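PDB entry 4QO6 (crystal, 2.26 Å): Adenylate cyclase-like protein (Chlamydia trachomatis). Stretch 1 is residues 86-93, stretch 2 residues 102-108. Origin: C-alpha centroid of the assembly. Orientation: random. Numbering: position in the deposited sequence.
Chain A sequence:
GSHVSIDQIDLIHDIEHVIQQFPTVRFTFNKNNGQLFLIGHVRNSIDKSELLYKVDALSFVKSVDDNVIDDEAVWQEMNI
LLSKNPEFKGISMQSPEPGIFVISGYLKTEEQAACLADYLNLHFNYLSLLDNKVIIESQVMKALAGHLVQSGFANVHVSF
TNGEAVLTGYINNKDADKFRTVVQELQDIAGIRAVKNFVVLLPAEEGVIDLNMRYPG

Stretch 1, residues 86-93: PEFKGISM
Stretch 2 102-108: VISGYLK

A short antiparallel pairing can be flanked by apolar contacts, as in this adenylate cyclase-like protein. Stretch 1 enters through a type I turn, Phe88 to Ile91 (Lys89 -65/-24, Gly90 -75/0), closed by Ile91 N to Phe88 O at 2.9 Å. Ile91 (-98/133) then lies opposite Gly105, Ser92 (-137/163) pairs with Ser104 (-145/165), and Met93 (-123/142) with Ile103 (-111/131). Ser92 N donates to Ser104 O at 3.1 Å, Ser104 N to Ser92 O at 2.9 Å; Met93 and Ile103 form the non-hydrogen-bonded pair, CA to CA 4.4 Å. Val102 (-128/126) brings its O 3.3 Å from Met93 CA. At Gly105 (128/-166) a CB would fall 2.5 Å from Gly90 O, a clash glycine avoids. Tyr106 (-118/141) and Leu107 (-125/163) follow.

Both serines, chi1 p, share one partly exposed face, where a water donates to Gly90 O (2.5 Å) and weakly to Ser104 O (3.5 Å), linking the stretches, and bonds Ser92 OG (3.0 Å). Met93 (t, t, m) and Ile103 (t, p) occupy the other face; like Ile91 and Leu107 they are buried and suitably apolar. Ile91 (m, m) places CG2 3.4 Å from Ile103 CD1 and CD1 3.8 Å from Leu107 CD2. Leu107 (m, t) CD2 lies 4.2 Å from Phe88 CD1, at the ring edge (Phe88 chi1 m). Together the stretches bury 455 Å².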

# COMPACT_ATOMS: atom_id res chain seq x y z
N PRO A 86 0.59 -18.40 4.45
CA PRO A 86 -0.11 -18.52 3.14
C PRO A 86 -1.29 -17.54 2.98
O PRO A 86 -1.53 -16.98 1.88
CB PRO A 86 -0.60 -19.97 3.16
CG PRO A 86 -0.82 -20.28 4.63
CD PRO A 86 0.22 -19.48 5.39
N GLU A 87 -2.01 -17.32 4.07
CA GLU A 87 -3.07 -16.31 4.10
C GLU A 87 -2.57 -14.89 3.64
O GLU A 87 -3.30 -14.18 2.95
CB GLU A 87 -3.71 -16.30 5.51
CG GLU A 87 -4.95 -15.44 5.71
CD GLU A 87 -6.27 -16.10 5.30
OE1 GLU A 87 -6.25 -17.13 4.59
OE2 GLU A 87 -7.34 -15.56 5.69
N PHE A 88 -1.34 -14.49 3.97
CA PHE A 88 -0.90 -13.08 3.75
C PHE A 88 0.27 -12.84 2.83
O PHE A 88 0.75 -11.74 2.77
CB PHE A 88 -0.59 -12.40 5.08
CG PHE A 88 -1.66 -12.56 6.09
CD1 PHE A 88 -2.96 -12.20 5.79
CD2 PHE A 88 -1.38 -13.06 7.33
CE1 PHE A 88 -3.97 -12.36 6.72
CE2 PHE A 88 -2.39 -13.24 8.26
CZ PHE A 88 -3.68 -12.89 7.95
N LYS A 89 0.70 -13.82 2.06
CA LYS A 89 1.99 -13.66 1.40
C LYS A 89 2.03 -12.52 0.32
O LYS A 89 3.12 -11.98 0.07
CB LYS A 89 2.55 -15.01 0.91
CG LYS A 89 1.68 -15.80 -0.07
CD LYS A 89 2.54 -16.68 -0.96
CE LYS A 89 1.79 -17.87 -1.53
NZ LYS A 89 1.79 -19.01 -0.57
N GLY A 90 0.88 -12.12 -0.27
CA GLY A 90 0.85 -10.91 -1.16
C GLY A 90 0.92 -9.52 -0.43
O GLY A 90 0.89 -8.47 -1.05
N ILE A 91 1.00 -9.54 0.90
CA ILE A 91 1.02 -8.36 1.75
C ILE A 91 2.49 -8.02 2.14
O ILE A 91 3.23 -8.89 2.61
CB ILE A 91 0.24 -8.67 3.05
CG1 ILE A 91 -1.19 -9.19 2.76
CG2 ILE A 91 0.25 -7.48 4.02
CD1 ILE A 91 -2.04 -8.21 1.98
N SER A 92 2.88 -6.76 2.01
CA SER A 92 4.16 -6.30 2.52
C SER A 92 4.11 -4.96 3.24
O SER A 92 3.17 -4.21 3.10
CB SER A 92 5.17 -6.23 1.40
OG SER A 92 4.72 -5.40 0.39
N MET A 93 5.17 -4.70 4.00
CA MET A 93 5.30 -3.52 4.82
C MET A 93 6.58 -2.76 4.42
O MET A 93 7.64 -3.37 4.12
CB MET A 93 5.37 -3.88 6.30
CG MET A 93 5.54 -2.67 7.24
SD MET A 93 5.46 -3.11 8.99
CE MET A 93 3.69 -3.30 9.09
N VAL A 102 3.78 1.55 6.55
CA VAL A 102 2.72 1.43 5.56
C VAL A 102 2.61 -0.03 5.16
O VAL A 102 3.61 -0.65 4.80
CB VAL A 102 3.04 2.24 4.30
CG1 VAL A 102 1.95 2.04 3.25
CG2 VAL A 102 3.16 3.73 4.63
N ILE A 103 1.41 -0.59 5.25
CA ILE A 103 1.15 -1.99 4.93
C ILE A 103 0.29 -1.97 3.65
O ILE A 103 -0.74 -1.27 3.60
CB ILE A 103 0.46 -2.76 6.11
CG1 ILE A 103 0.20 -4.23 5.77
CG2 ILE A 103 -0.87 -2.17 6.51
CD1 ILE A 103 1.36 -5.10 6.13
N SER A 104 0.67 -2.77 2.64
CA SER A 104 0.02 -2.65 1.33
C SER A 104 -0.09 -3.99 0.67
O SER A 104 0.58 -4.92 1.09
CB SER A 104 0.81 -1.67 0.42
OG SER A 104 2.07 -2.23 0.18
N GLY A 105 -0.92 -4.06 -0.37
CA GLY A 105 -1.23 -5.27 -1.15
C GLY A 105 -2.74 -5.50 -1.26
O GLY A 105 -3.52 -4.61 -0.92
N TYR A 106 -3.14 -6.71 -1.68
CA TYR A 106 -4.53 -7.11 -1.89
C TYR A 106 -4.92 -8.24 -0.97
O TYR A 106 -4.12 -9.09 -0.74
CB TYR A 106 -4.74 -7.61 -3.35
CG TYR A 106 -4.51 -6.52 -4.35
CD1 TYR A 106 -5.48 -5.57 -4.59
CD2 TYR A 106 -3.28 -6.38 -4.99
CE1 TYR A 106 -5.25 -4.52 -5.46
CE2 TYR A 106 -3.05 -5.35 -5.87
CZ TYR A 106 -4.04 -4.44 -6.11
OH TYR A 106 -3.80 -3.40 -6.98
N LEU A 107 -6.13 -8.23 -0.44
CA LEU A 107 -6.77 -9.39 0.22
C LEU A 107 -8.09 -9.59 -0.51
O LEU A 107 -8.56 -8.69 -1.21
CB LEU A 107 -7.03 -9.16 1.74
CG LEU A 107 -5.76 -9.04 2.60
CD1 LEU A 107 -5.99 -8.55 4.01
CD2 LEU A 107 -5.04 -10.38 2.63
N LYS A 108 -8.68 -10.76 -0.33
CA LYS A 108 -9.83 -11.19 -1.12
C LYS A 108 -11.06 -10.59 -0.51
O LYS A 108 -11.82 -10.00 -1.23
CB LYS A 108 -9.93 -12.71 -1.15
CG LYS A 108 -11.01 -13.26 -2.07
CD LYS A 108 -10.47 -13.59 -3.45
CE LYS A 108 -11.61 -13.86 -4.44
NZ LYS A 108 -11.16 -13.77 -5.87
O HOH W 1 2.53 -6.55 -1.27